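Local coordinates for HNH endonuclease (PDB 4H9D), which acts as a manganese-dependent nicking endonuclease of the HNH family, probably cutting one strand of double-stranded DNA, at residues A[14-19]-A[61-66]; A[38-43]-A[68-73]. All coordinates share one frame; numbering follows the deposited sequence.

Interaction 1: residues A[14-19]-A[61-66]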
# COMPACT_ATOMS: atom_id res chain seq x y z
N LYS A 14 20.91 -8.77 -0.57
CA LYS A 14 21.04 -9.91 -1.46
C LYS A 14 21.64 -11.05 -0.68
O LYS A 14 21.14 -12.17 -0.69
CB LYS A 14 21.97 -9.58 -2.63
CG LYS A 14 21.30 -8.97 -3.85
CD LYS A 14 22.30 -8.94 -5.00
CE LYS A 14 22.92 -10.32 -5.22
NZ LYS A 14 23.99 -10.34 -6.27
N ARG A 15 22.74 -10.74 0.00
CA ARG A 15 23.46 -11.72 0.80
C ARG A 15 22.50 -12.54 1.66
O ARG A 15 22.65 -13.75 1.78
CB ARG A 15 24.47 -11.01 1.70
CG ARG A 15 25.24 -11.94 2.62
CD ARG A 15 25.98 -12.99 1.84
NE ARG A 15 26.56 -14.00 2.71
CZ ARG A 15 27.17 -15.11 2.28
NH1 ARG A 15 27.27 -15.36 0.97
NH2 ARG A 15 27.67 -15.97 3.16
N GLU A 16 21.52 -11.86 2.25
CA GLU A 16 20.53 -12.51 3.10
C GLU A 16 19.48 -13.23 2.27
O GLU A 16 18.96 -14.25 2.70
CB GLU A 16 19.83 -11.50 4.02
CG GLU A 16 20.64 -11.09 5.22
CD GLU A 16 21.47 -12.23 5.77
OE1 GLU A 16 22.59 -12.43 5.25
OE2 GLU A 16 21.02 -12.94 6.70
N LYS A 17 19.18 -12.69 1.10
CA LYS A 17 18.19 -13.29 0.22
C LYS A 17 18.71 -14.57 -0.42
O LYS A 17 17.93 -15.40 -0.89
CB LYS A 17 17.77 -12.30 -0.88
CG LYS A 17 16.76 -11.26 -0.42
CD LYS A 17 16.23 -10.47 -1.61
CE LYS A 17 15.16 -9.48 -1.19
NZ LYS A 17 14.80 -8.56 -2.31
N GLU A 18 20.03 -14.73 -0.44
CA GLU A 18 20.65 -15.92 -0.99
C GLU A 18 20.72 -16.99 0.08
O GLU A 18 20.36 -18.14 -0.16
CB GLU A 18 22.05 -15.63 -1.50
CG GLU A 18 22.11 -15.14 -2.94
CD GLU A 18 23.54 -14.88 -3.39
OE1 GLU A 18 24.38 -15.81 -3.30
OE2 GLU A 18 23.82 -13.74 -3.82
N LYS A 19 21.18 -16.61 1.27
CA LYS A 19 21.24 -17.57 2.37
C LYS A 19 19.82 -18.07 2.64
O LYS A 19 19.63 -19.22 3.05
CB LYS A 19 21.81 -16.89 3.61
CG LYS A 19 23.26 -16.45 3.46
CD LYS A 19 23.63 -15.48 4.55
CE LYS A 19 23.31 -16.06 5.91
NZ LYS A 19 22.90 -15.00 6.87
N GLY A 61 17.49 -5.18 8.79
CA GLY A 61 18.68 -5.76 9.40
C GLY A 61 18.63 -7.25 9.71
O GLY A 61 19.68 -7.87 9.85
N GLY A 62 17.42 -7.81 9.81
CA GLY A 62 17.27 -9.23 10.09
C GLY A 62 18.07 -10.17 9.20
O GLY A 62 18.32 -9.89 8.01
N LYS A 63 18.47 -11.30 9.77
CA LYS A 63 19.24 -12.30 9.04
C LYS A 63 18.41 -13.52 8.62
O LYS A 63 17.33 -13.76 9.15
CB LYS A 63 20.42 -12.76 9.89
CG LYS A 63 21.33 -11.62 10.32
CD LYS A 63 21.82 -10.86 9.09
CE LYS A 63 22.50 -9.56 9.46
NZ LYS A 63 23.67 -9.80 10.34
N SER A 64 18.93 -14.28 7.66
CA SER A 64 18.26 -15.49 7.22
C SER A 64 18.91 -16.62 8.01
O SER A 64 19.91 -17.18 7.59
CB SER A 64 18.48 -15.71 5.72
OG SER A 64 17.76 -14.76 4.96
N THR A 65 18.35 -16.92 9.18
CA THR A 65 18.88 -17.98 10.02
C THR A 65 17.70 -18.68 10.69
O THR A 65 16.62 -18.10 10.79
CB THR A 65 19.82 -17.43 11.13
OG1 THR A 65 19.05 -16.71 12.10
CG2 THR A 65 20.86 -16.51 10.54
N ARG A 66 17.91 -19.92 11.13
CA ARG A 66 16.84 -20.68 11.78
C ARG A 66 16.11 -19.87 12.83
O ARG A 66 14.88 -19.98 12.97
CB ARG A 66 17.41 -21.95 12.42
CG ARG A 66 17.89 -22.98 11.42
CD ARG A 66 18.37 -24.22 12.12
NE ARG A 66 19.63 -24.01 12.81
CZ ARG A 66 20.28 -24.96 13.48
NH1 ARG A 66 19.77 -26.18 13.54
NH2 ARG A 66 21.45 -24.70 14.06

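Interaction 2: residues A[38-43]-A[68-73]. With ZN (zinc ion), chain D.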
# COMPACT_ATOMS: atom_id res chain seq x y z
N CYS A 38 1.44 -22.83 11.26
CA CYS A 38 1.75 -21.44 10.96
C CYS A 38 2.23 -20.78 12.25
O CYS A 38 1.55 -20.81 13.27
CB CYS A 38 0.52 -20.71 10.45
SG CYS A 38 0.76 -18.94 10.34
N HIS A 39 3.41 -20.18 12.20
CA HIS A 39 3.99 -19.57 13.39
C HIS A 39 3.18 -18.46 14.05
O HIS A 39 3.23 -18.31 15.28
CB HIS A 39 5.38 -19.06 13.09
CG HIS A 39 6.09 -18.53 14.29
ND1 HIS A 39 6.27 -17.18 14.51
CD2 HIS A 39 6.62 -19.16 15.36
CE1 HIS A 39 6.89 -17.00 15.66
NE2 HIS A 39 7.11 -18.18 16.20
N TYR A 40 2.44 -17.70 13.24
CA TYR A 40 1.66 -16.60 13.77
C TYR A 40 0.31 -17.03 14.32
O TYR A 40 0.01 -16.79 15.49
CB TYR A 40 1.49 -15.52 12.69
CG TYR A 40 2.83 -14.92 12.30
CD1 TYR A 40 3.61 -14.23 13.25
CD2 TYR A 40 3.37 -15.13 11.02
CE1 TYR A 40 4.89 -13.76 12.94
CE2 TYR A 40 4.66 -14.67 10.70
CZ TYR A 40 5.41 -13.99 11.67
OH TYR A 40 6.67 -13.53 11.38
N CYS A 41 -0.52 -17.67 13.50
CA CYS A 41 -1.83 -18.09 14.00
C CYS A 41 -1.90 -19.50 14.61
O CYS A 41 -2.91 -19.85 15.21
CB CYS A 41 -2.89 -17.92 12.92
SG CYS A 41 -2.67 -18.92 11.44
N GLY A 42 -0.85 -20.29 14.46
CA GLY A 42 -0.85 -21.63 15.03
C GLY A 42 -1.84 -22.58 14.38
O GLY A 42 -2.05 -23.70 14.86
N GLU A 43 -2.45 -22.14 13.28
CA GLU A 43 -3.41 -22.95 12.56
C GLU A 43 -2.62 -23.95 11.72
O GLU A 43 -1.44 -23.75 11.50
CB GLU A 43 -4.25 -22.05 11.65
CG GLU A 43 -5.44 -22.74 11.04
CD GLU A 43 -6.31 -21.79 10.25
OE1 GLU A 43 -6.50 -20.64 10.71
OE2 GLU A 43 -6.82 -22.20 9.19
N ASN A 68 15.69 -16.43 13.06
CA ASN A 68 14.88 -15.34 12.55
C ASN A 68 13.92 -15.80 11.43
O ASN A 68 13.07 -15.05 10.96
CB ASN A 68 15.82 -14.23 12.06
CG ASN A 68 15.09 -12.98 11.64
OD1 ASN A 68 14.19 -12.51 12.35
ND2 ASN A 68 15.48 -12.43 10.50
N VAL A 69 14.06 -17.04 11.01
CA VAL A 69 13.21 -17.58 9.97
C VAL A 69 12.09 -18.36 10.63
O VAL A 69 12.28 -18.99 11.68
CB VAL A 69 14.05 -18.46 9.01
CG1 VAL A 69 13.23 -19.58 8.46
CG2 VAL A 69 14.57 -17.59 7.88
N VAL A 70 10.91 -18.31 10.02
CA VAL A 70 9.73 -18.95 10.57
C VAL A 70 8.69 -19.25 9.46
O VAL A 70 8.60 -18.50 8.48
CB VAL A 70 9.14 -18.01 11.62
CG1 VAL A 70 7.89 -17.35 11.10
CG2 VAL A 70 8.88 -18.76 12.88
N PRO A 71 7.89 -20.32 9.61
CA PRO A 71 6.87 -20.69 8.61
C PRO A 71 5.60 -19.87 8.81
O PRO A 71 5.13 -19.73 9.93
CB PRO A 71 6.58 -22.17 8.89
CG PRO A 71 7.56 -22.57 10.00
CD PRO A 71 7.87 -21.28 10.72
N ALA A 72 5.03 -19.34 7.73
CA ALA A 72 3.81 -18.56 7.86
C ALA A 72 2.85 -18.84 6.71
O ALA A 72 3.27 -19.12 5.59
CB ALA A 72 4.14 -17.09 7.93
N CYS A 73 1.55 -18.76 7.00
CA CYS A 73 0.51 -18.98 5.99
C CYS A 73 0.29 -17.69 5.20
O CYS A 73 0.65 -16.60 5.65
CB CYS A 73 -0.81 -19.41 6.64
SG CYS A 73 -1.74 -18.06 7.44
ZN ZN D . -1.26 -17.90 9.92

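Interaction 1: residues A[14-19]-A[61-66]
The carboxylate of E16 reaches from the helix to a loop and grips its backbone: S64 N donates to the anti lone pair of E16 OE2 over 2.7 Å, at an N-H...O angle of 157°. The syn lone pair of E16 OE2 takes K19 NZ, one helical turn further on, in a 2.8 Å salt bridge, so two donors fix the carboxylate. A second bond runs the same way, S64 OG donating to the backbone E16 O at 2.6 Å, with the hydroxyl above the carbonyl plane. Together the two bonds clasp S64 by backbone and side chain. E16 achieves this by a bend at chi2 (-35°), and K63 crosses it obliquely, its CD lying 3.6 Å from E16 CD. K19 adds packing, its CB 4.1 Å from S64 CB. With K19 paired and K63 NZ nearby, the buried acid would probably stay ionised. An alanine at E16 takes the carboxylate from S64 N and K19 NZ and would probably loosen the loop, with the bond to E16 O left. Further out, S64 OG also hydrogen-bonds H54 NE2, so helix 10-24 packs on the loop joining strands 50-54 and 69-73, with a tie to the first strand.

Interaction 2: residues A[38-43]-A[68-73]
C38 SG is held by one metal bond and three backbone N-H groups. C38 SG binds ZN at 2.3 Å and accepts from C73 N at 3.4 Å, with an N-H...S angle of 158°; Y40 N and C41 N give C38 SG two weak bonds of 3.6 Å. Such donors would probably disperse some of the thiolate charge. The sulfur stands anti to its own backbone N (chi1 170°), whereas C41 and C73 place theirs between backbone N and carbonyl carbon. From there C41 SG and C73 SG close on the ion, the latter at 2.5 Å, and C76 completes the tetrahedral set. C73 also caps the start of helix 74-82, on which C76 lies, so the strand's end and the helix meet at the metal.

Beside the site, H39 N gives a nearly straight, in-plane hydrogen bond to P71 O (2.9 Å), tying the turn to the strand. V70 CG2 lies over one face of the H39 ring, the two side chains crossing at about a right angle. Y40 turns its ring so that A72 CB meets its edge, 3.7 Å from Y40 CE2, while its hydroxyl bonds D53 on the neighbouring strand and its ring packs edge-to-face with W88.

The turn itself is closed by G42 N bonding C38 O (2.7 Å), the glycine taking a positive phi. C-x-x-C-G with N-H...S bonds to the first cysteine is the classic zinc knuckle. Paired with a second CxxC at the strand-to-helix junction, it forms a Cys4 site, consistent with a structural zinc in the ββα-metal fold of HNH nucleases.

Overall arrangement
Interactions 1 and 2 have centres about 17 Å apart, yet they are neighbours along the chain: the loop 61-66 leads almost directly into strand 69-73, and their segments alternate in sequence. They also touch. K63 O lies 2.6 Å from N68 ND2, a probable hydrogen bond, and S64 CA packs 4.3 Å from V69 CG2. Strand 50-54 serves both, offering each a polar side chain. Only interaction 2 holds zinc; interaction 1 holds no metal, fastening the far end of the same hairpin to helix 10-24. The bound magnesium ion is separate from the zinc site, about 13 Å from the Y40 side chain.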